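PDB 1LR0: Tol-Pal system protein TolA from Pseudomonas aeruginosa, which probably acts, through the C-terminal periplasmic domain described here, in the Tol-Pal system that draws in the outer membrane at cell division and maintains its integrity. Local coordinates for residues 29-34 / 107-112; 53-58 / 113-118; 67-72 / 86-91. One frame throughout, in Å; residues are numbered along the deposited sequence.

Contact 1: 29-34 / 107-112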
ATOM      1  N   SER A  29      -1.142  -3.557  -8.083  1.00 24.23           N
ATOM      2  CA  SER A  29      -2.321  -4.217  -7.768  1.00 23.97           C
ATOM      3  C   SER A  29      -2.505  -4.303  -6.218  1.00 24.49           C
ATOM      4  O   SER A  29      -3.598  -4.072  -5.673  1.00 21.00           O
ATOM      5  CB  SER A  29      -2.281  -5.587  -8.372  1.00 27.73           C
ATOM      6  OG  SER A  29      -3.420  -6.313  -7.898  1.00 35.91           O
ATOM      7  N   LEU A  30      -1.448  -4.603  -5.497  1.00 21.32           N
ATOM      8  CA  LEU A  30      -1.571  -4.644  -4.042  1.00 21.95           C
ATOM      9  C   LEU A  30      -1.775  -3.247  -3.371  1.00 20.53           C
ATOM     10  O   LEU A  30      -2.489  -3.152  -2.380  1.00 19.42           O
ATOM     11  CB  LEU A  30      -0.365  -5.365  -3.448  1.00 20.03           C
ATOM     12  CG  LEU A  30      -0.455  -6.878  -3.646  1.00 28.06           C
ATOM     13  CD1 LEU A  30       0.937  -7.498  -3.463  1.00 29.69           C
ATOM     14  CD2 LEU A  30      -1.557  -7.549  -2.718  1.00 25.73           C
ATOM     15  N   ASP A  31      -1.148  -2.203  -3.889  1.00 18.77           N
ATOM     16  CA  ASP A  31      -1.289  -0.860  -3.372  1.00 20.59           C
ATOM     17  C   ASP A  31      -2.714  -0.392  -3.661  1.00 20.27           C
ATOM     18  O   ASP A  31      -3.307   0.276  -2.808  1.00 21.42           O
ATOM     19  CB  ASP A  31      -0.262   0.153  -3.908  1.00 21.07           C
ATOM     20  CG  ASP A  31       1.150  -0.085  -3.333  1.00 28.82           C
ATOM     21  OD1 ASP A  31       1.310  -0.956  -2.405  1.00 26.79           O
ATOM     22  OD2 ASP A  31       2.136   0.554  -3.747  1.00 27.95           O
ATOM     23  N   ASP A  32      -3.243  -0.781  -4.814  1.00 18.94           N
ATOM     24  CA  ASP A  32      -4.627  -0.497  -5.150  1.00 19.16           C
ATOM     25  C   ASP A  32      -5.577  -1.165  -4.136  1.00 17.10           C
ATOM     26  O   ASP A  32      -6.532  -0.511  -3.668  1.00 16.03           O
ATOM     27  CB  ASP A  32      -5.023  -0.974  -6.517  1.00 16.83           C
ATOM     28  CG  ASP A  32      -4.499  -0.133  -7.633  1.00 23.51           C
ATOM     29  OD1 ASP A  32      -4.107   1.029  -7.378  1.00 22.27           O
ATOM     30  OD2 ASP A  32      -4.510  -0.628  -8.839  1.00 25.58           O
ATOM     31  N   LEU A  33      -5.313  -2.434  -3.836  1.00 17.30           N
ATOM     32  CA  LEU A  33      -6.099  -3.147  -2.844  1.00 17.18           C
ATOM     33  C   LEU A  33      -6.036  -2.403  -1.504  1.00 15.40           C
ATOM     34  O   LEU A  33      -7.043  -2.142  -0.898  1.00 16.64           O
ATOM     35  CB  LEU A  33      -5.708  -4.620  -2.782  1.00 18.30           C
ATOM     36  CG  LEU A  33      -6.385  -5.499  -1.716  1.00 17.15           C
ATOM     37  CD1 LEU A  33      -7.771  -5.674  -2.148  1.00 19.63           C
ATOM     38  CD2 LEU A  33      -5.693  -6.807  -1.595  1.00 22.94           C
ATOM     39  N   ILE A  34      -4.865  -1.997  -1.060  1.00 14.78           N
ATOM     40  CA  ILE A  34      -4.787  -1.317   0.218  1.00 15.94           C
ATOM     41  C   ILE A  34      -5.644  -0.066   0.180  1.00 16.05           C
ATOM     42  O   ILE A  34      -6.486   0.203   1.046  1.00 13.82           O
ATOM     43  CB  ILE A  34      -3.356  -0.965   0.512  1.00 15.16           C
ATOM     44  CG1 ILE A  34      -2.537  -2.220   0.816  1.00 19.51           C
ATOM     45  CG2 ILE A  34      -3.255   0.015   1.651  1.00 18.25           C
ATOM     46  CD1 ILE A  34      -1.048  -1.917   0.922  1.00 16.86           C
ATOM     47  N   SER A 107      10.520  -7.278   2.184  1.00 29.94           N
ATOM     48  CA  SER A 107      11.240  -6.157   1.660  1.00 32.50           C
ATOM     49  C   SER A 107      10.271  -4.968   1.471  1.00 31.52           C
ATOM     50  O   SER A 107      10.644  -3.853   1.713  1.00 30.53           O
ATOM     51  CB  SER A 107      11.802  -6.525   0.309  1.00 33.61           C
ATOM     52  OG  SER A 107      12.100  -5.334  -0.417  1.00 41.33           O
ATOM     53  N   LEU A 108       9.063  -5.278   1.030  1.00 29.03           N
ATOM     54  CA  LEU A 108       8.152  -4.273   0.588  1.00 28.37           C
ATOM     55  C   LEU A 108       6.906  -3.994   1.400  1.00 26.42           C
ATOM     56  O   LEU A 108       6.369  -2.863   1.308  1.00 20.92           O
ATOM     57  CB  LEU A 108       7.690  -4.665  -0.774  1.00 29.60           C
ATOM     58  CG  LEU A 108       8.773  -4.337  -1.819  1.00 34.96           C
ATOM     59  CD1 LEU A 108       8.370  -4.881  -3.153  1.00 36.92           C
ATOM     60  CD2 LEU A 108       9.023  -2.825  -1.942  1.00 37.77           C
ATOM     61  N   TYR A 109       6.420  -4.990   2.131  1.00 22.11           N
ATOM     62  CA  TYR A 109       5.073  -4.897   2.723  1.00 22.68           C
ATOM     63  C   TYR A 109       5.005  -5.095   4.164  1.00 23.55           C
ATOM     64  O   TYR A 109       3.993  -4.758   4.787  1.00 21.93           O
ATOM     65  CB  TYR A 109       4.060  -5.797   2.042  1.00 23.15           C
ATOM     66  CG  TYR A 109       3.631  -5.225   0.697  1.00 27.04           C
ATOM     67  CD1 TYR A 109       4.283  -5.575  -0.499  1.00 27.41           C
ATOM     68  CD2 TYR A 109       2.650  -4.257   0.619  1.00 26.92           C
ATOM     69  CE1 TYR A 109       3.869  -5.075  -1.714  1.00 21.97           C
ATOM     70  CE2 TYR A 109       2.291  -3.683  -0.636  1.00 27.54           C
ATOM     71  CZ  TYR A 109       2.915  -4.092  -1.781  1.00 27.75           C
ATOM     72  OH  TYR A 109       2.572  -3.572  -3.052  1.00 27.95           O
ATOM     73  N   ARG A 110       6.084  -5.588   4.767  1.00 23.37           N
ATOM     74  CA  ARG A 110       6.129  -5.600   6.198  1.00 24.41           C
ATOM     75  C   ARG A 110       6.020  -4.231   6.838  1.00 23.59           C
ATOM     76  O   ARG A 110       5.379  -4.043   7.926  1.00 22.85           O
ATOM     77  CB  ARG A 110       7.388  -6.362   6.692  1.00 25.92           C
ATOM     78  CG  ARG A 110       7.333  -6.676   8.159  1.00 28.99           C
ATOM     79  CD  ARG A 110       8.521  -7.538   8.668  1.00 33.06           C
ATOM     80  NE  ARG A 110       8.545  -8.928   8.179  1.00 36.45           N
ATOM     81  CZ  ARG A 110       8.000  -9.999   8.830  1.00 32.40           C
ATOM     82  NH1 ARG A 110       7.328  -9.851   9.951  1.00 35.29           N
ATOM     83  NH2 ARG A 110       8.115 -11.223   8.342  1.00 35.92           N
ATOM     84  N   GLN A 111       6.628  -3.227   6.218  1.00 23.27           N
ATOM     85  CA  GLN A 111       6.468  -1.879   6.671  1.00 23.11           C
ATOM     86  C   GLN A 111       6.281  -1.169   5.341  1.00 24.65           C
ATOM     87  O   GLN A 111       7.119  -1.306   4.470  1.00 24.33           O
ATOM     88  CB  GLN A 111       7.706  -1.344   7.365  1.00 26.19           C
ATOM     89  CG  GLN A 111       7.838  -1.652   8.870  1.00 34.39           C
ATOM     90  CD  GLN A 111       8.688  -0.582   9.559  1.00 43.33           C
ATOM     91  OE1 GLN A 111       8.476  -0.293  10.712  1.00 49.67           O
ATOM     92  NE2 GLN A 111       9.627   0.030   8.818  1.00 50.99           N
ATOM     93  N   ARG A 112       5.144  -0.541   5.105  1.00 20.53           N
ATOM     94  CA  ARG A 112       4.923   0.092   3.789  1.00 21.06           C
ATOM     95  C   ARG A 112       4.307   1.486   3.987  1.00 20.65           C
ATOM     96  O   ARG A 112       3.338   1.594   4.764  1.00 17.12           O
ATOM     97  CB  ARG A 112       4.000  -0.680   2.857  1.00 21.85           C
ATOM     98  CG  ARG A 112       4.199  -0.231   1.355  1.00 24.60           C
ATOM     99  CD  ARG A 112       3.780  -1.150   0.280  1.00 26.34           C
ATOM    100  NE  ARG A 112       3.796  -0.585  -1.078  1.00 25.40           N
ATOM    101  CZ  ARG A 112       4.859  -0.509  -1.866  1.00 32.57           C
ATOM    102  NH1 ARG A 112       6.016  -1.010  -1.477  1.00 33.27           N
ATOM    103  NH2 ARG A 112       4.729   0.022  -3.083  1.00 28.17           N
TER
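L30 opens the contact by setting its CB against the phenol end of Y109, 3.5 Å from OH and 3.9 Å from CZ, while CD1 comes near CE1 of the ring. One residue on, D31 makes the polar centre. Its CG lies anti to the carbonyl carbon (chi1 -72°), and the carboxylate beyond it reaches the guanidinium of R112, which grips it side-on with two nitrogens. R112 NH2 meets D31 OD2 at 2.7 Å on the syn lone pair, a nearly straight bond (165°) lying in the guanidinium plane. R112 NE bonds to D31 OD1 at 2.8 Å, more bent at 137°, OD1 being tilted out of the guanidinium plane. OD1 also accepts a hydrogen bond from Y109 OH at 3.0 Å, the hydroxyl standing well above the carboxylate plane, and that same OH lies above one face of the R112 guanidinium, toward its rim. An extended chain from CG to NE carries the arginine to the helix. A turn further along, I34 lays CD1 at the edge of the Y109 ring, 4.1 Å from CE2, so L30 and I34 hold the tyrosine on the apolar side of the helix while D31 takes its hydroxyl. Y109 is the first residue to leave helical geometry after helix 102-108, and the contact therefore fastens this helix-to-strand turn onto the long helix 4-41. With three donor bonds on one carboxylate, packed beside buried L30, I34 and Y109, the aspartate's negative charge is probably stabilised and its rotation fixed.

Contact 2: 53-58 / 113-118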
ATOM      1  N   SER A  53      -3.022  15.353   1.486  1.00  9.90           N
ATOM      2  CA  SER A  53      -2.340  14.086   1.389  1.00 12.16           C
ATOM      3  C   SER A  53      -1.757  13.699   2.701  1.00 11.31           C
ATOM      4  O   SER A  53      -1.137  14.539   3.338  1.00  8.99           O
ATOM      5  CB  SER A  53      -1.105  14.229   0.402  1.00 13.43           C
ATOM      6  OG  SER A  53      -1.573  14.197  -0.886  1.00 20.22           O
ATOM      7  N   VAL A  54      -1.993  12.485   3.166  1.00 12.11           N
ATOM      8  CA  VAL A  54      -1.311  12.004   4.349  1.00 12.10           C
ATOM      9  C   VAL A  54      -0.560  10.723   4.023  1.00 12.90           C
ATOM     10  O   VAL A  54      -1.106   9.844   3.326  1.00 14.08           O
ATOM     11  CB  VAL A  54      -2.264  11.757   5.527  1.00  9.17           C
ATOM     12  CG1 VAL A  54      -3.350  10.667   5.178  1.00 14.53           C
ATOM     13  CG2 VAL A  54      -1.513  11.305   6.770  1.00 12.84           C
ATOM     14  N   GLU A  55       0.708  10.637   4.424  1.00 12.58           N
ATOM     15  CA  GLU A  55       1.442   9.376   4.300  1.00 10.98           C
ATOM     16  C   GLU A  55       1.348   8.600   5.631  1.00 12.07           C
ATOM     17  O   GLU A  55       1.691   9.097   6.688  1.00 13.60           O
ATOM     18  CB  GLU A  55       2.951   9.483   3.923  1.00 11.71           C
ATOM     19  CG  GLU A  55       3.595   8.182   3.471  1.00 10.52           C
ATOM     20  CD  GLU A  55       5.051   8.524   3.081  1.00 19.59           C
ATOM     21  OE1 GLU A  55       5.472   9.346   3.867  1.00 19.78           O
ATOM     22  OE2 GLU A  55       5.671   8.082   2.103  1.00 21.30           O
ATOM     23  N   VAL A  56       0.980   7.344   5.522  1.00 12.02           N
ATOM     24  CA  VAL A  56       0.828   6.473   6.649  1.00 13.67           C
ATOM     25  C   VAL A  56       1.727   5.289   6.526  1.00 15.66           C
ATOM     26  O   VAL A  56       1.745   4.659   5.479  1.00 13.44           O
ATOM     27  CB  VAL A  56      -0.662   5.915   6.667  1.00 14.40           C
ATOM     28  CG1 VAL A  56      -0.791   4.887   7.731  1.00 16.86           C
ATOM     29  CG2 VAL A  56      -1.640   7.084   6.879  1.00 15.15           C
ATOM     30  N   LEU A  57       2.420   4.955   7.611  1.00 15.92           N
ATOM     31  CA  LEU A  57       3.225   3.719   7.680  1.00 14.08           C
ATOM     32  C   LEU A  57       2.378   2.671   8.274  1.00 16.76           C
ATOM     33  O   LEU A  57       1.854   2.806   9.342  1.00 17.74           O
ATOM     34  CB  LEU A  57       4.433   4.014   8.554  1.00 16.41           C
ATOM     35  CG  LEU A  57       5.215   2.753   8.833  1.00 21.06           C
ATOM     36  CD1 LEU A  57       6.025   2.376   7.632  1.00 24.15           C
ATOM     37  CD2 LEU A  57       6.092   3.073  10.045  1.00 26.06           C
ATOM     38  N   ILE A  58       2.172   1.699   7.413  1.00 17.74           N
ATOM     39  CA  ILE A  58       1.435   0.515   7.638  1.00 18.90           C
ATOM     40  C   ILE A  58       2.384  -0.655   7.955  1.00 19.83           C
ATOM     41  O   ILE A  58       3.282  -0.983   7.157  1.00 20.04           O
ATOM     42  CB  ILE A  58       0.628   0.167   6.459  1.00 17.97           C
ATOM     43  CG1 ILE A  58      -0.243   1.325   5.946  1.00 18.06           C
ATOM     44  CG2 ILE A  58      -0.266  -0.964   6.809  1.00 20.44           C
ATOM     45  CD1 ILE A  58      -1.139   0.907   4.804  1.00 14.59           C
ATOM     46  N   ARG A 113       4.820   2.528   3.319  1.00 18.08           N
ATOM     47  CA  ARG A 113       4.234   3.856   3.434  1.00 17.59           C
ATOM     48  C   ARG A 113       3.340   4.101   2.269  1.00 15.65           C
ATOM     49  O   ARG A 113       3.806   4.070   1.112  1.00 14.02           O
ATOM     50  CB  ARG A 113       5.351   4.897   3.461  1.00 18.84           C
ATOM     51  CG  ARG A 113       6.192   4.873   4.708  1.00 20.42           C
ATOM     52  CD  ARG A 113       7.429   5.834   4.644  1.00 30.75           C
ATOM     53  NE  ARG A 113       8.022   5.893   5.958  1.00 38.21           N
ATOM     54  CZ  ARG A 113       8.727   4.905   6.533  1.00 52.01           C
ATOM     55  NH1 ARG A 113       8.986   3.766   5.890  1.00 53.23           N
ATOM     56  NH2 ARG A 113       9.207   5.049   7.772  1.00 55.06           N
ATOM     57  N   ILE A 114       2.076   4.394   2.545  1.00 14.72           N
ATOM     58  CA  ILE A 114       1.089   4.665   1.463  1.00 14.89           C
ATOM     59  C   ILE A 114       0.531   6.083   1.662  1.00 12.81           C
ATOM     60  O   ILE A 114       0.298   6.509   2.776  1.00 12.50           O
ATOM     61  CB  ILE A 114      -0.041   3.668   1.636  1.00 16.87           C
ATOM     62  CG1 ILE A 114       0.440   2.210   1.443  1.00 18.46           C
ATOM     63  CG2 ILE A 114      -1.134   3.920   0.668  1.00 14.76           C
ATOM     64  CD1 ILE A 114       0.805   1.908   0.004  1.00 22.28           C
ATOM     65  N   ILE A 115       0.350   6.814   0.577  1.00 11.30           N
ATOM     66  CA  ILE A 115      -0.214   8.127   0.626  1.00 10.59           C
ATOM     67  C   ILE A 115      -1.668   8.023   0.398  1.00 10.60           C
ATOM     68  O   ILE A 115      -2.118   7.432  -0.567  1.00 13.92           O
ATOM     69  CB  ILE A 115       0.444   8.979  -0.472  1.00 12.44           C
ATOM     70  CG1 ILE A 115       1.917   9.247  -0.079  1.00 14.47           C
ATOM     71  CG2 ILE A 115      -0.284  10.333  -0.625  1.00 12.85           C
ATOM     72  CD1 ILE A 115       2.668   9.960  -1.241  1.00 20.93           C
ATOM     73  N   PHE A 116      -2.415   8.618   1.288  1.00 10.68           N
ATOM     74  CA  PHE A 116      -3.860   8.715   1.144  1.00 11.03           C
ATOM     75  C   PHE A 116      -4.352  10.116   0.918  1.00 12.20           C
ATOM     76  O   PHE A 116      -3.850  11.040   1.577  1.00 11.41           O
ATOM     77  CB  PHE A 116      -4.540   8.172   2.419  1.00 12.40           C
ATOM     78  CG  PHE A 116      -4.235   6.697   2.647  1.00 10.40           C
ATOM     79  CD1 PHE A 116      -4.787   5.741   1.838  1.00 16.73           C
ATOM     80  CD2 PHE A 116      -3.395   6.274   3.659  1.00 17.01           C
ATOM     81  CE1 PHE A 116      -4.553   4.387   2.055  1.00 13.01           C
ATOM     82  CE2 PHE A 116      -3.145   4.920   3.813  1.00 14.58           C
ATOM     83  CZ  PHE A 116      -3.754   3.996   3.029  1.00 15.83           C
ATOM     84  N   LYS A 117      -5.366  10.297   0.072  1.00 12.12           N
ATOM     85  CA  LYS A 117      -5.996  11.599  -0.219  1.00 10.35           C
ATOM     86  C   LYS A 117      -7.492  11.461   0.015  1.00 10.39           C
ATOM     87  O   LYS A 117      -8.118  10.442  -0.369  1.00  9.89           O
ATOM     88  CB  LYS A 117      -5.769  12.013  -1.690  1.00 13.24           C
ATOM     89  CG  LYS A 117      -4.354  11.980  -2.122  1.00 14.81           C
ATOM     90  CD  LYS A 117      -4.174  12.353  -3.609  1.00 17.42           C
ATOM     91  CE  LYS A 117      -2.695  12.255  -4.165  1.00 21.15           C
ATOM     92  NZ  LYS A 117      -2.782  12.772  -5.637  1.00 15.46           N
ATOM     93  N   PRO A 118      -8.126  12.470   0.549  1.00  9.78           N
ATOM     94  CA  PRO A 118      -9.580  12.393   0.780  1.00 10.38           C
ATOM     95  C   PRO A 118     -10.325  12.093  -0.489  1.00 11.69           C
ATOM     96  O   PRO A 118     -11.297  11.366  -0.417  1.00 11.80           O
ATOM     97  CB  PRO A 118      -9.938  13.811   1.244  1.00  9.67           C
ATOM     98  CG  PRO A 118      -8.732  14.292   1.961  1.00 11.48           C
ATOM     99  CD  PRO A 118      -7.581  13.761   1.015  1.00 10.35           C
TER
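V54 and F116 form a hydrogen-bonded antiparallel pair: V54 N donates to F116 O at 2.8 Å and F116 N to V54 O at 2.7 Å. V56 and I114 repeat the pattern with two bonds of 3.0 Å. Between and beyond them, E55 with I115 and L57 with R113 are non-hydrogen-bonded pairs, where CA-H groups of E55, I115 and R113 lean on carbonyl oxygens across the ladder. On the face bearing V54, V56, I114 and F116, the phenyl ring takes V56 at its edge, CG2 lying 3.8 Å from CD2, and I114 CG2 over one face, toward the rim. V54 CG1, between its own N and carbonyl carbon (chi1 61°), packs on F116 CB, and I58 CD1 meets I114 CG1 at 3.9 Å. On the other face R113 extends from CG to NE across the strand, its guanidinium receiving L57 CD1 over one face at 3.7 Å from NH1. E55 rests against the aliphatic part of R113, OE2 being 3.5 Å from CB, with the charged ends apart; E55 OE1 is instead hydrogen-bonded to S72 OG. This antiparallel ladder joins central strand 54-60 to outer strand 111-116 in the TonB C-terminal-type domain of TolA. The apolar face is covered by helix 4-41, through I34, V35 and V38, and by F80 and A84 of helix 78-91, while strand 66-73 lines the far side of 54-60.

Contact 3: 67-72 / 86-91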
ATOM      1  N   THR A  67      -0.684  -4.739  12.048  1.00 17.49           N
ATOM      2  CA  THR A  67      -0.390  -4.541  13.456  1.00 19.92           C
ATOM      3  C   THR A  67      -0.145  -3.148  13.869  1.00 21.96           C
ATOM      4  O   THR A  67      -0.081  -2.892  15.035  1.00 17.88           O
ATOM      5  CB  THR A  67       0.884  -5.331  13.813  1.00 23.30           C
ATOM      6  OG1 THR A  67       1.929  -4.989  12.862  1.00 23.20           O
ATOM      7  CG2 THR A  67       0.597  -6.771  13.539  1.00 24.29           C
ATOM      8  N   ASN A  68      -0.009  -2.190  12.943  1.00 17.42           N
ATOM      9  CA  ASN A  68       0.147  -0.848  13.410  1.00 18.77           C
ATOM     10  C   ASN A  68      -0.035   0.063  12.168  1.00 17.69           C
ATOM     11  O   ASN A  68       0.019  -0.421  11.042  1.00 15.06           O
ATOM     12  CB  ASN A  68       1.519  -0.681  14.016  1.00 21.43           C
ATOM     13  CG  ASN A  68       1.630   0.518  14.870  1.00 27.57           C
ATOM     14  OD1 ASN A  68       0.670   1.214  15.127  1.00 24.67           O
ATOM     15  ND2 ASN A  68       2.822   0.770  15.328  1.00 30.82           N
ATOM     16  N   ALA A  69      -0.331   1.314  12.432  1.00 18.58           N
ATOM     17  CA  ALA A  69      -0.435   2.354  11.397  1.00 15.75           C
ATOM     18  C   ALA A  69      -0.145   3.643  12.118  1.00 16.30           C
ATOM     19  O   ALA A  69      -0.592   3.865  13.289  1.00 14.60           O
ATOM     20  CB  ALA A  69      -1.796   2.347  10.834  1.00 16.95           C
ATOM     21  N   SER A  70       0.678   4.455  11.501  1.00 13.62           N
ATOM     22  CA  SER A  70       0.990   5.726  12.041  1.00 15.76           C
ATOM     23  C   SER A  70       1.277   6.736  10.908  1.00 13.13           C
ATOM     24  O   SER A  70       1.647   6.371   9.822  1.00 16.93           O
ATOM     25  CB  SER A  70       2.236   5.640  12.912  1.00 18.55           C
ATOM     26  OG  SER A  70       3.270   5.053  12.137  1.00 21.19           O
ATOM     27  N   VAL A  71       1.176   7.994  11.240  1.00 15.08           N
ATOM     28  CA  VAL A  71       1.441   9.075  10.289  1.00 14.72           C
ATOM     29  C   VAL A  71       2.930   9.165  10.042  1.00 16.98           C
ATOM     30  O   VAL A  71       3.714   9.452  10.941  1.00 17.41           O
ATOM     31  CB  VAL A  71       0.966  10.302  10.869  1.00 14.80           C
ATOM     32  CG1 VAL A  71       1.372  11.438   9.957  1.00 15.88           C
ATOM     33  CG2 VAL A  71      -0.603  10.259  10.970  1.00 19.29           C
ATOM     34  N   SER A  72       3.320   8.998   8.794  1.00 16.06           N
ATOM     35  CA  SER A  72       4.725   9.241   8.413  1.00 18.75           C
ATOM     36  C   SER A  72       4.923  10.677   7.884  1.00 20.87           C
ATOM     37  O   SER A  72       6.018  11.224   7.997  1.00 17.46           O
ATOM     38  CB  SER A  72       5.216   8.207   7.368  1.00 19.01           C
ATOM     39  OG  SER A  72       4.326   8.162   6.266  1.00 33.48           O
ATOM     40  N   ALA A  86      -7.055   5.437  11.429  1.00 13.81           N
ATOM     41  CA  ALA A  86      -8.142   4.573  11.942  1.00 14.17           C
ATOM     42  C   ALA A  86      -8.676   3.682  10.869  1.00 14.11           C
ATOM     43  O   ALA A  86      -8.991   2.502  11.080  1.00 12.90           O
ATOM     44  CB  ALA A  86      -9.277   5.425  12.589  1.00 15.77           C
ATOM     45  N   ALA A  87      -8.768   4.217   9.652  1.00 13.10           N
ATOM     46  CA  ALA A  87      -9.273   3.447   8.548  1.00 13.19           C
ATOM     47  C   ALA A  87      -8.318   2.278   8.237  1.00 11.58           C
ATOM     48  O   ALA A  87      -8.793   1.149   7.960  1.00 12.13           O
ATOM     49  CB  ALA A  87      -9.509   4.322   7.229  1.00 14.56           C
ATOM     50  N   VAL A  88      -7.012   2.539   8.263  1.00 10.75           N
ATOM     51  CA  VAL A  88      -6.084   1.485   8.017  1.00 11.24           C
ATOM     52  C   VAL A  88      -6.322   0.354   9.057  1.00 12.79           C
ATOM     53  O   VAL A  88      -6.326  -0.801   8.702  1.00 13.48           O
ATOM     54  CB  VAL A  88      -4.594   1.921   8.071  1.00 10.85           C
ATOM     55  CG1 VAL A  88      -3.609   0.722   7.977  1.00 14.75           C
ATOM     56  CG2 VAL A  88      -4.342   2.872   6.796  1.00  9.70           C
ATOM     57  N   ARG A  89      -6.228   0.742  10.320  1.00 13.28           N
ATOM     58  CA  ARG A  89      -6.392  -0.295  11.422  1.00 13.60           C
ATOM     59  C   ARG A  89      -7.717  -1.078  11.258  1.00 16.88           C
ATOM     60  O   ARG A  89      -7.817  -2.309  11.466  1.00 16.24           O
ATOM     61  CB  ARG A  89      -6.270   0.332  12.796  1.00 13.24           C
ATOM     62  CG  ARG A  89      -5.047   1.103  13.079  1.00 17.01           C
ATOM     63  CD  ARG A  89      -3.856   0.226  12.941  1.00 23.83           C
ATOM     64  NE  ARG A  89      -3.908  -0.916  13.883  1.00 26.05           N
ATOM     65  CZ  ARG A  89      -3.391  -0.915  15.094  1.00 29.81           C
ATOM     66  NH1 ARG A  89      -2.703   0.117  15.594  1.00 32.49           N
ATOM     67  NH2 ARG A  89      -3.546  -2.006  15.786  1.00 36.96           N
ATOM     68  N   ASN A  90      -8.776  -0.404  10.846  1.00 16.04           N
ATOM     69  CA  ASN A  90     -10.012  -1.017  10.692  1.00 14.61           C
ATOM     70  C   ASN A  90     -10.093  -2.035   9.548  1.00 14.67           C
ATOM     71  O   ASN A  90     -11.016  -2.857   9.498  1.00 14.03           O
ATOM     72  CB  ASN A  90     -11.044   0.073  10.581  1.00 16.73           C
ATOM     73  CG  ASN A  90     -11.408   0.671  11.896  1.00 25.05           C
ATOM     74  OD1 ASN A  90     -11.332   0.021  12.921  1.00 25.54           O
ATOM     75  ND2 ASN A  90     -11.841   1.926  11.866  1.00 19.14           N
ATOM     76  N   VAL A  91      -9.167  -1.990   8.610  1.00 11.30           N
ATOM     77  CA  VAL A  91      -9.200  -2.947   7.558  1.00 12.63           C
ATOM     78  C   VAL A  91      -8.902  -4.311   8.150  1.00 12.60           C
ATOM     79  O   VAL A  91      -9.434  -5.306   7.670  1.00 11.42           O
ATOM     80  CB  VAL A  91      -8.142  -2.654   6.551  1.00 12.68           C
ATOM     81  CG1 VAL A  91      -7.874  -3.772   5.672  1.00 13.76           C
ATOM     82  CG2 VAL A  91      -8.458  -1.365   5.753  1.00 15.02           C
TER
HETATM   83  O   HOH W   1      -2.504   2.600  14.876  1.00 23.54           O
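A69 and R89 mark the closest CA approach of strand 67-71 and helix 86-91, which run nearly antiparallel, 166° between their directions, with axes 7.9 Å apart at closest. Near the start of the strand T67 and N68 both face E59, a classic beta bulge. A69 points its CB toward the helix, where it meets V88 CG1 at 3.8 Å and R89 CD at 3.6 Å. V88 puts CG1 there by setting it anti to its own backbone N (chi1 173°). R89 folds back over the bulge, its chain bent at both chi2 and chi3, and lays one guanidinium face on the backbone, with T67 O and N68 CA each about 3.6 Å above the plane, toward its rim. No direct hydrogen bond crosses. A water at the guanidinium edge makes the link, accepting from R89 NH1 at 2.6 Å and donating to A69 O at 2.8 Å. N68 OD1 receives A69 N at 2.9 Å from above its amide plane, a bent bond of 130° within the strand. The polar half of the contact thus lies beside an exposed arginine, the apolar half inside. There A69 also packs on V56 of strand 54-60, and V88 on I58, on F116 of strand 111-116 and on V38 of helix 4-41, placing helix 78-91 against the same sheet face as the long N-terminal helix.

From the N terminus, helix 4-41 supplies 29-34, which waits for 107-112 and so makes contact 1 the longest closure, over 72 intervening residues. Within that loop the chain enters strand 54-60, turns into 66-73 and continues as helix 78-91, so contact 3 closes early and is nested inside contacts 1 and 2. Strand 111-116 then returns beside 54-60; contacts 1 and 2 cross, their segments alternating, and meet where R112 N lies 2.8 Å from I58 O. Contact 2 touches contact 3 through strand 54-60. Together they tie helices 4-41 and 78-91, and the turn after helix 102-108, to the three-stranded sheet, ordered 66-73, 54-60, 111-116.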